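Local coordinates for protein mevalonate 3-kinase (Thermoplasma acidophilum, PDB 4RKS) that phosphorylates (R)-mevalonate at its 3-hydroxyl with ATP, giving mevalonate 3-phosphate in an archaeal isoprenoid pathway that bypasses mevalonate 5-phosphate, at residues T69-D74 and E106-K111; A76-F81 and T112-S117; R94-R99 and N152-V157. One frame throughout, in Å; residues are numbered along the deposited sequence.

Interaction 1: residues T69-D74 and E106-K111; sequences TRIYAD and EAFGTK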
loop_
_atom_site.group_PDB
_atom_site.type_symbol
_atom_site.label_atom_id
_atom_site.label_comp_id
_atom_site.label_asym_id
_atom_site.label_seq_id
_atom_site.Cartn_x
_atom_site.Cartn_y
_atom_site.Cartn_z
ATOM N N THR A 69 -2.564 14.965 -5.144
ATOM C CA THR A 69 -1.256 15.542 -5.409
ATOM C C THR A 69 -1.355 16.674 -6.409
ATOM O O THR A 69 -2.154 16.613 -7.336
ATOM C CB THR A 69 -0.295 14.468 -5.948
ATOM O OG1 THR A 69 0.138 13.664 -4.861
ATOM C CG2 THR A 69 0.929 15.084 -6.638
ATOM N N ARG A 70 -0.536 17.705 -6.214
ATOM C CA ARG A 70 -0.401 18.798 -7.171
ATOM C C ARG A 70 1.099 19.051 -7.403
ATOM O O ARG A 70 1.856 19.337 -6.461
ATOM C CB ARG A 70 -1.123 20.050 -6.649
ATOM C CG ARG A 70 -0.886 21.352 -7.407
ATOM C CD ARG A 70 -1.627 21.432 -8.726
ATOM N NE ARG A 70 -3.013 20.990 -8.619
ATOM C CZ ARG A 70 -3.845 20.870 -9.653
ATOM N NH1 ARG A 70 -3.444 21.180 -10.891
ATOM N NH2 ARG A 70 -5.082 20.438 -9.448
ATOM N N ILE A 71 1.531 18.906 -8.648
ATOM C CA ILE A 71 2.914 19.235 -9.029
ATOM C C ILE A 71 2.866 20.427 -9.960
ATOM O O ILE A 71 2.122 20.425 -10.943
ATOM C CB ILE A 71 3.628 18.053 -9.685
ATOM C CG1 ILE A 71 3.855 16.960 -8.642
ATOM C CG2 ILE A 71 4.973 18.499 -10.310
ATOM C CD1 ILE A 71 4.200 15.608 -9.220
ATOM N N TYR A 72 3.624 21.470 -9.630
ATOM C CA TYR A 72 3.473 22.731 -10.346
ATOM C C TYR A 72 4.800 23.450 -10.522
ATOM O O TYR A 72 5.701 23.331 -9.689
ATOM C CB TYR A 72 2.463 23.638 -9.616
ATOM C CG TYR A 72 2.807 23.907 -8.156
ATOM C CD1 TYR A 72 2.540 22.961 -7.170
ATOM C CD2 TYR A 72 3.407 25.095 -7.772
ATOM C CE1 TYR A 72 2.844 23.208 -5.834
ATOM C CE2 TYR A 72 3.722 25.351 -6.442
ATOM C CZ TYR A 72 3.434 24.403 -5.481
ATOM O OH TYR A 72 3.746 24.650 -4.163
ATOM N N ALA A 73 4.921 24.189 -11.623
ATOM C CA ALA A 73 6.092 25.046 -11.846
ATOM C C ALA A 73 6.245 26.020 -10.685
ATOM O O ALA A 73 5.243 26.522 -10.166
ATOM C CB ALA A 73 5.963 25.805 -13.149
ATOM N N ASP A 74 7.488 26.311 -10.309
ATOM C CA ASP A 74 7.752 27.145 -9.133
ATOM C C ASP A 74 9.136 27.811 -9.233
ATOM O O ASP A 74 9.945 27.431 -10.076
ATOM C CB ASP A 74 7.637 26.281 -7.865
ATOM C CG ASP A 74 7.321 27.095 -6.624
ATOM O OD1 ASP A 74 7.433 28.335 -6.682
ATOM O OD2 ASP A 74 6.974 26.490 -5.591
ATOM N N GLU A 106 9.589 20.269 -20.564
ATOM C CA GLU A 106 8.735 20.221 -21.746
ATOM C C GLU A 106 7.317 20.683 -21.431
ATOM O O GLU A 106 6.715 21.444 -22.185
ATOM C CB GLU A 106 8.705 18.804 -22.322
ATOM C CG GLU A 106 7.609 18.568 -23.352
ATOM C CD GLU A 106 7.966 19.095 -24.733
ATOM O OE1 GLU A 106 9.089 19.620 -24.907
ATOM O OE2 GLU A 106 7.120 18.977 -25.647
ATOM N N ALA A 107 6.788 20.222 -20.307
ATOM C CA ALA A 107 5.406 20.488 -19.960
ATOM C C ALA A 107 5.200 21.884 -19.373
ATOM O O ALA A 107 4.199 22.539 -19.656
ATOM C CB ALA A 107 4.912 19.427 -18.984
ATOM N N PHE A 108 6.142 22.342 -18.553
ATOM C CA PHE A 108 5.947 23.584 -17.801
ATOM C C PHE A 108 6.889 24.713 -18.214
ATOM O O PHE A 108 6.662 25.868 -17.863
ATOM C CB PHE A 108 6.126 23.330 -16.302
ATOM C CG PHE A 108 5.108 22.400 -15.705
ATOM C CD1 PHE A 108 3.859 22.244 -16.275
ATOM C CD2 PHE A 108 5.405 21.683 -14.550
ATOM C CE1 PHE A 108 2.924 21.384 -15.706
ATOM C CE2 PHE A 108 4.482 20.837 -13.979
ATOM C CZ PHE A 108 3.238 20.680 -14.559
ATOM N N GLY A 109 7.960 24.393 -18.934
ATOM C CA GLY A 109 8.895 25.436 -19.338
ATOM C C GLY A 109 10.007 25.630 -18.330
ATOM O O GLY A 109 10.860 26.513 -18.484
ATOM N N THR A 110 10.013 24.786 -17.303
ATOM C CA THR A 110 11.052 24.831 -16.273
ATOM C C THR A 110 11.262 23.458 -15.635
ATOM O O THR A 110 10.337 22.649 -15.556
ATOM C CB THR A 110 10.710 25.872 -15.181
ATOM O OG1 THR A 110 11.679 25.809 -14.135
ATOM C CG2 THR A 110 9.337 25.615 -14.593
ATOM N N LYS A 111 12.494 23.194 -15.214
ATOM C CA LYS A 111 12.812 22.002 -14.435
ATOM C C LYS A 111 12.447 22.163 -12.963
ATOM O O LYS A 111 12.443 21.185 -12.225
ATOM C CB LYS A 111 14.302 21.666 -14.519
ATOM C CG LYS A 111 14.820 21.342 -15.901
ATOM C CD LYS A 111 16.334 21.135 -15.862
ATOM C CE LYS A 111 16.887 20.767 -17.231
ATOM N NZ LYS A 111 18.366 20.531 -17.194
HETATM O O HOH W 1 11.259 28.013 -12.414
#
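Phe-108 brings its ring up to the backbone of Ile-71, Tyr-72 and Ala-73. Its CZ comes 3.8 Å from Ile-71 O, and its CD2 lies 3.9 Å from Ala-73 N. Both approaches are oblique to the ring. They are van der Waals contacts, and no direct hydrogen bond joins the two segments. Further back, the CB atoms of Phe-108 and Ala-73 are 4.0 Å apart. The methyl of Ala-73 also meets Thr-110, CB to CG2 at 3.7 Å, so it packs against two residues at once. Ile-71 adds a looser apolar contact, with CG2 4.4 Å from CE2 of Phe-108.

The first shell is positioned from both the helix end and the turn after it. The Phe-108 ring stands beside its own backbone N (chi1 -64°), which turns it toward the strand. Gly-109 then leaves the helix with positive phi (91°), and the chain turns to bring Thr-110 back to Ala-73. With chi1 at 175°, the Thr-110 hydroxyl points away from its own N and accepts from Thr-112 N. The same hydroxyl is 2.8 Å from a bridging water. That water donates to Asp-74 O at 2.7 Å, linking the two segments near their C-terminal ends.

The contact thus joins the C-terminal end of helix 101-108 to the end of strand 66-73, in the N-terminal domain. Strand 66-73 runs antiparallel to both 24-34 and 113-120. Leu-141 of helix 128-141 and Val-113 of strand 113-120 also touch the Phe-108 side chain, while Ile-71 packs on Phe-104 and Ala-137.

Interaction 2: residues A76-F81 and T112-S117; sequences ATHIYF and TVSYSS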
loop_
_atom_site.group_PDB
_atom_site.type_symbol
_atom_site.label_atom_id
_atom_site.label_comp_id
_atom_site.label_asym_id
_atom_site.label_seq_id
_atom_site.Cartn_x
_atom_site.Cartn_y
_atom_site.Cartn_z
ATOM N N ALA A 76 11.299 27.960 -6.708
ATOM C CA ALA A 76 12.151 27.133 -5.872
ATOM C C ALA A 76 11.374 25.876 -5.515
ATOM O O ALA A 76 10.148 25.864 -5.594
ATOM C CB ALA A 76 12.575 27.887 -4.627
ATOM N N THR A 77 12.075 24.814 -5.136
ATOM C CA THR A 77 11.402 23.549 -4.883
ATOM C C THR A 77 10.866 23.469 -3.449
ATOM O O THR A 77 11.626 23.564 -2.478
ATOM C CB THR A 77 12.338 22.376 -5.158
ATOM O OG1 THR A 77 12.757 22.437 -6.525
ATOM C CG2 THR A 77 11.624 21.045 -4.916
ATOM N N HIS A 78 9.549 23.337 -3.339
ATOM C CA HIS A 78 8.866 23.149 -2.057
ATOM C C HIS A 78 8.133 21.812 -2.017
ATOM O O HIS A 78 7.552 21.372 -3.013
ATOM C CB HIS A 78 7.851 24.259 -1.784
ATOM C CG HIS A 78 8.433 25.639 -1.774
ATOM N ND1 HIS A 78 8.837 26.273 -0.617
ATOM C CD2 HIS A 78 8.649 26.520 -2.781
ATOM C CE1 HIS A 78 9.296 27.476 -0.913
ATOM N NE2 HIS A 78 9.196 27.651 -2.220
ATOM N N ILE A 79 8.167 21.171 -0.853
ATOM C CA ILE A 79 7.418 19.945 -0.602
ATOM C C ILE A 79 6.463 20.221 0.544
ATOM O O ILE A 79 6.896 20.663 1.604
ATOM C CB ILE A 79 8.332 18.769 -0.212
ATOM C CG1 ILE A 79 9.464 18.595 -1.228
ATOM C CG2 ILE A 79 7.513 17.501 -0.012
ATOM C CD1 ILE A 79 8.985 18.390 -2.613
ATOM N N TYR A 80 5.179 19.966 0.336
ATOM C CA TYR A 80 4.169 20.182 1.374
ATOM C C TYR A 80 3.354 18.917 1.632
ATOM O O TYR A 80 2.875 18.289 0.690
ATOM C CB TYR A 80 3.199 21.314 0.991
ATOM C CG TYR A 80 3.820 22.685 0.867
ATOM C CD1 TYR A 80 4.103 23.445 1.995
ATOM C CD2 TYR A 80 4.098 23.233 -0.382
ATOM C CE1 TYR A 80 4.679 24.712 1.883
ATOM C CE2 TYR A 80 4.675 24.489 -0.505
ATOM C CZ TYR A 80 4.968 25.222 0.629
ATOM O OH TYR A 80 5.512 26.480 0.516
ATOM N N PHE A 81 3.171 18.586 2.912
ATOM C CA PHE A 81 2.311 17.483 3.335
ATOM C C PHE A 81 1.160 18.010 4.181
ATOM O O PHE A 81 1.368 18.464 5.303
ATOM C CB PHE A 81 3.131 16.439 4.110
ATOM C CG PHE A 81 4.130 15.702 3.250
ATOM C CD1 PHE A 81 3.699 14.823 2.262
ATOM C CD2 PHE A 81 5.489 15.892 3.420
ATOM C CE1 PHE A 81 4.619 14.139 1.456
ATOM C CE2 PHE A 81 6.412 15.218 2.617
ATOM C CZ PHE A 81 5.972 14.338 1.638
ATOM N N THR A 112 12.181 23.390 -12.520
ATOM C CA THR A 112 11.928 23.612 -11.094
ATOM C C THR A 112 10.442 23.414 -10.759
ATOM O O THR A 112 9.606 24.203 -11.183
ATOM C CB THR A 112 12.369 25.015 -10.650
ATOM O OG1 THR A 112 13.756 25.186 -10.932
ATOM C CG2 THR A 112 12.158 25.190 -9.152
ATOM N N VAL A 113 10.115 22.352 -10.021
ATOM C CA VAL A 113 8.711 22.103 -9.668
ATOM C C VAL A 113 8.541 21.852 -8.176
ATOM O O VAL A 113 9.482 21.443 -7.495
ATOM C CB VAL A 113 8.099 20.896 -10.433
ATOM C CG1 VAL A 113 8.054 21.164 -11.928
ATOM C CG2 VAL A 113 8.849 19.575 -10.107
ATOM N N SER A 114 7.337 22.111 -7.675
ATOM C CA SER A 114 7.019 21.860 -6.274
ATOM C C SER A 114 5.939 20.772 -6.160
ATOM O O SER A 114 5.218 20.494 -7.116
ATOM C CB SER A 114 6.566 23.153 -5.573
ATOM O OG SER A 114 7.666 24.002 -5.293
ATOM N N TYR A 115 5.857 20.155 -4.986
ATOM C CA TYR A 115 4.950 19.034 -4.738
ATOM C C TYR A 115 4.076 19.344 -3.527
ATOM O O TYR A 115 4.579 19.679 -2.468
ATOM C CB TYR A 115 5.756 17.738 -4.514
ATOM C CG TYR A 115 5.008 16.550 -3.897
ATOM C CD1 TYR A 115 3.902 15.976 -4.517
ATOM C CD2 TYR A 115 5.447 15.989 -2.705
ATOM C CE1 TYR A 115 3.246 14.882 -3.942
ATOM C CE2 TYR A 115 4.808 14.902 -2.136
ATOM C CZ TYR A 115 3.714 14.354 -2.748
ATOM O OH TYR A 115 3.104 13.276 -2.154
ATOM N N SER A 116 2.770 19.216 -3.697
ATOM C CA SER A 116 1.822 19.461 -2.628
ATOM C C SER A 116 0.891 18.256 -2.517
ATOM O O SER A 116 0.274 17.819 -3.501
ATOM C CB SER A 116 1.028 20.749 -2.869
ATOM O OG SER A 116 0.076 20.956 -1.835
ATOM N N SER A 117 0.846 17.708 -1.310
ATOM C CA SER A 117 0.081 16.514 -0.986
ATOM C C SER A 117 -1.067 16.830 -0.014
ATOM O O SER A 117 -0.856 17.546 0.974
ATOM C CB SER A 117 1.015 15.473 -0.359
ATOM O OG SER A 117 0.276 14.349 0.073
HETATM O O HOH W 2 11.980 20.839 -8.706
HETATM O O HOH W 3 -0.038 20.082 0.972
#
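His-78 N donates to the side chain of Ser-114, reaching OG at 2.8 Å. The Ser-114 hydroxyl lies beside its own backbone N (chi1 -76°), at the edge of the His-78 ring and near its plane. It is also hydrogen-bonded to Asp-74 OD2, so at least two partners fix it. His-78 ND1 bonds to Glu-85 OE2.

Regular parallel pairing follows. Tyr-115 N donates to His-78 O at 2.9 Å, with an N-H...O angle of 169°. Tyr-80 N then bonds to Tyr-115 O, and Ser-117 N bonds to Tyr-80 O. Tyr-115 O takes an additional CA-H...O contact from Ile-79 CA at 3.4 Å.

Waters serve both ends. One accepts from Val-113 N at 2.7 Å and hydrogen-bonds Thr-77 OG1. Another donates to Ser-117 O, pairs with Ser-116 OG, and reaches Tyr-80 O weakly.

Ile-79, Tyr-115, Phe-81 and Ser-117 share one face of the sheet. Ile-79 CG2 meets the Tyr-115 ring at its edge, 3.7 Å from CD2. The rings of Phe-81 and Tyr-115 are steeply inclined, with planes at 82°, and Phe-81 CE1 lies 3.7 Å from Tyr-115 CE2.

Tyr-115, Ser-116 and Ser-117 bind ATP. Backbone bonds, the Ser-114 hydroxyl and apolar packing probably help to fix this part of the nucleotide site, with water at both ends of the pairing.

Interaction 3: residues R94-R99 and N152-V157; sequences RRVLDR and NDLRAV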
loop_
_atom_site.group_PDB
_atom_site.type_symbol
_atom_site.label_atom_id
_atom_site.label_comp_id
_atom_site.label_asym_id
_atom_site.label_seq_id
_atom_site.Cartn_x
_atom_site.Cartn_y
_atom_site.Cartn_z
ATOM N N ARG A 94 12.394 14.879 -3.829
ATOM C CA ARG A 94 13.153 15.702 -4.756
ATOM C C ARG A 94 14.012 14.871 -5.723
ATOM O O ARG A 94 14.247 15.298 -6.845
ATOM C CB ARG A 94 14.014 16.708 -3.988
ATOM C CG ARG A 94 13.185 17.861 -3.402
ATOM C CD ARG A 94 14.033 19.027 -2.922
ATOM N NE ARG A 94 14.943 18.643 -1.851
ATOM C CZ ARG A 94 15.764 19.486 -1.234
ATOM N NH1 ARG A 94 15.787 20.770 -1.580
ATOM N NH2 ARG A 94 16.565 19.044 -0.272
ATOM N N ARG A 95 14.453 13.688 -5.297
ATOM C CA ARG A 95 15.148 12.750 -6.191
ATOM C C ARG A 95 14.319 12.391 -7.415
ATOM O O ARG A 95 14.824 12.408 -8.542
ATOM C CB ARG A 95 15.511 11.455 -5.465
ATOM C CG ARG A 95 16.973 11.340 -5.111
ATOM C CD ARG A 95 17.270 10.006 -4.452
ATOM N NE ARG A 95 18.491 10.067 -3.655
ATOM C CZ ARG A 95 18.535 10.499 -2.400
ATOM N NH1 ARG A 95 19.685 10.523 -1.742
ATOM N NH2 ARG A 95 17.424 10.906 -1.801
ATOM N N VAL A 96 13.054 12.045 -7.176
ATOM C CA VAL A 96 12.118 11.687 -8.246
ATOM C C VAL A 96 11.873 12.870 -9.160
ATOM O O VAL A 96 11.885 12.747 -10.391
ATOM C CB VAL A 96 10.765 11.207 -7.686
ATOM C CG1 VAL A 96 9.779 10.971 -8.815
ATOM C CG2 VAL A 96 10.943 9.959 -6.844
ATOM N N LEU A 97 11.623 14.026 -8.564
ATOM C CA LEU A 97 11.363 15.201 -9.367
ATOM C C LEU A 97 12.568 15.530 -10.264
ATOM O O LEU A 97 12.383 15.874 -11.427
ATOM C CB LEU A 97 10.992 16.384 -8.477
ATOM C CG LEU A 97 9.734 16.117 -7.622
ATOM C CD1 LEU A 97 9.317 17.375 -6.904
ATOM C CD2 LEU A 97 8.588 15.559 -8.471
ATOM N N ASP A 98 13.789 15.403 -9.741
ATOM C CA ASP A 98 14.984 15.701 -10.541
ATOM C C ASP A 98 15.164 14.719 -11.696
ATOM O O ASP A 98 15.531 15.125 -12.807
ATOM C CB ASP A 98 16.255 15.697 -9.678
ATOM C CG ASP A 98 16.304 16.856 -8.697
ATOM O OD1 ASP A 98 15.651 17.890 -8.956
ATOM O OD2 ASP A 98 17.004 16.730 -7.667
ATOM N N ARG A 99 14.915 13.437 -11.433
ATOM C CA ARG A 99 15.049 12.396 -12.461
ATOM C C ARG A 99 14.177 12.658 -13.696
ATOM O O ARG A 99 14.569 12.330 -14.817
ATOM C CB ARG A 99 14.727 11.024 -11.860
ATOM C CG ARG A 99 14.502 9.893 -12.864
ATOM C CD ARG A 99 15.742 9.567 -13.700
ATOM N NE ARG A 99 15.553 8.360 -14.510
ATOM C CZ ARG A 99 15.081 8.344 -15.758
ATOM N NH1 ARG A 99 14.950 7.191 -16.399
ATOM N NH2 ARG A 99 14.741 9.472 -16.371
ATOM N N ASN A 152 10.131 2.050 -10.484
ATOM C CA ASN A 152 11.456 1.843 -9.877
ATOM C C ASN A 152 11.924 3.090 -9.133
ATOM O O ASN A 152 12.447 2.994 -8.024
ATOM C CB ASN A 152 12.490 1.446 -10.942
ATOM C CG ASN A 152 12.299 0.023 -11.450
ATOM O OD1 ASN A 152 11.929 -0.872 -10.695
ATOM N ND2 ASN A 152 12.563 -0.192 -12.738
ATOM N N ASP A 153 11.699 4.258 -9.739
ATOM C CA ASP A 153 12.030 5.542 -9.126
ATOM C C ASP A 153 11.114 5.901 -7.946
ATOM O O ASP A 153 11.554 6.556 -6.995
ATOM C CB ASP A 153 11.977 6.667 -10.168
ATOM C CG ASP A 153 12.955 6.443 -11.331
ATOM O OD1 ASP A 153 14.128 6.107 -11.070
ATOM O OD2 ASP A 153 12.541 6.589 -12.505
ATOM N N LEU A 154 9.854 5.468 -7.996
ATOM C CA LEU A 154 8.903 5.824 -6.949
ATOM C C LEU A 154 9.172 5.116 -5.621
ATOM O O LEU A 154 8.678 5.549 -4.585
ATOM C CB LEU A 154 7.468 5.514 -7.378
ATOM C CG LEU A 154 6.928 6.204 -8.630
ATOM C CD1 LEU A 154 5.494 5.736 -8.881
ATOM C CD2 LEU A 154 7.018 7.727 -8.536
ATOM N N ARG A 155 9.924 4.021 -5.644
ATOM C CA ARG A 155 10.091 3.231 -4.421
ATOM C C ARG A 155 10.917 3.961 -3.370
ATOM O O ARG A 155 10.811 3.663 -2.175
ATOM C CB ARG A 155 10.707 1.859 -4.737
ATOM C CG ARG A 155 9.716 0.932 -5.420
ATOM C CD ARG A 155 10.165 -0.535 -5.468
ATOM N NE ARG A 155 9.413 -1.237 -6.503
ATOM C CZ ARG A 155 9.881 -1.423 -7.727
ATOM N NH1 ARG A 155 11.101 -1.005 -8.025
ATOM N NH2 ARG A 155 9.151 -2.035 -8.642
ATOM N N ALA A 156 11.704 4.942 -3.812
ATOM C CA ALA A 156 12.487 5.763 -2.905
ATOM C C ALA A 156 11.560 6.571 -2.015
ATOM O O ALA A 156 11.907 6.930 -0.898
ATOM C CB ALA A 156 13.425 6.690 -3.685
ATOM N N VAL A 157 10.371 6.853 -2.530
ATOM C CA VAL A 157 9.363 7.547 -1.772
ATOM C C VAL A 157 8.611 6.550 -0.881
ATOM O O VAL A 157 8.384 6.813 0.294
ATOM C CB VAL A 157 8.400 8.287 -2.711
ATOM C CG1 VAL A 157 7.295 8.971 -1.921
ATOM C CG2 VAL A 157 9.189 9.302 -3.543
#
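The guanidinium of Arg-99 and the carboxylate of Asp-153 meet without bonding. Their planes are 71° apart. Asp-153 OD2 lies well out of the guanidinium plane, 4.0 Å from Arg-99 NE, and no N-H points at it. Any attraction is probably long-range electrostatic, without a directed hydrogen bond. Arg-99 CG passes 3.9 Å from the same OD2; the bend at chi2 (64°) then turns the rest of the chain. That oxygen is hydrogen-bonded to Tyr-100 OH. A second guanidinium, that of Arg-155, receives Asn-152 OD1 at its edge, in plane. Arg-155 NH1 donates to a lone pair of this oxygen at 2.8 Å, while NH2 makes a salt bridge with Glu-151.

Val-96 is central to the buried part, with Leu-154 and Val-157. Its CG2 meets Asp-153 O at 3.5 Å and Val-157 CG2 at 3.8 Å, the two valine side chains crossing at about a right angle. CG1 faces Leu-154 CD2 more loosely. Ile-134 and Ile-138 of helix 128-141 also touch Val-96.

This is helical packing in the N-terminal domain of a GHMP-family kinase. It joins helix 92-99 to residues 153-157, of helix 147-154 and the helically wound residues that follow, where Val-157 touches Ser-126 of the ATP site.

All three contacts lie in the N-terminal domain. Interaction 1 uses strand 66-73 and interaction 2 its neighbour 113-120, and their centres are 10 Å apart. Arg-70 N and Ser-116 O, 2.8 Å apart, probably form one of the hydrogen bonds between them. Interaction 3 packs beside interaction 2, with centres 13 Å apart. There Leu-97 CD1 lies 3.9 Å from Val-113 CG2, and Arg-94 CD lies 3.7 Å from Thr-77 CG2. Interaction 2 contains ATP-binding residues. In interaction 1, the Ile-71 side chain is about 4 Å from that of Tyr-115. The Val-157 side chain of interaction 3 is about 4 Å from that of ATP-binding Ser-126 and about 12 Å from bound mevalonate.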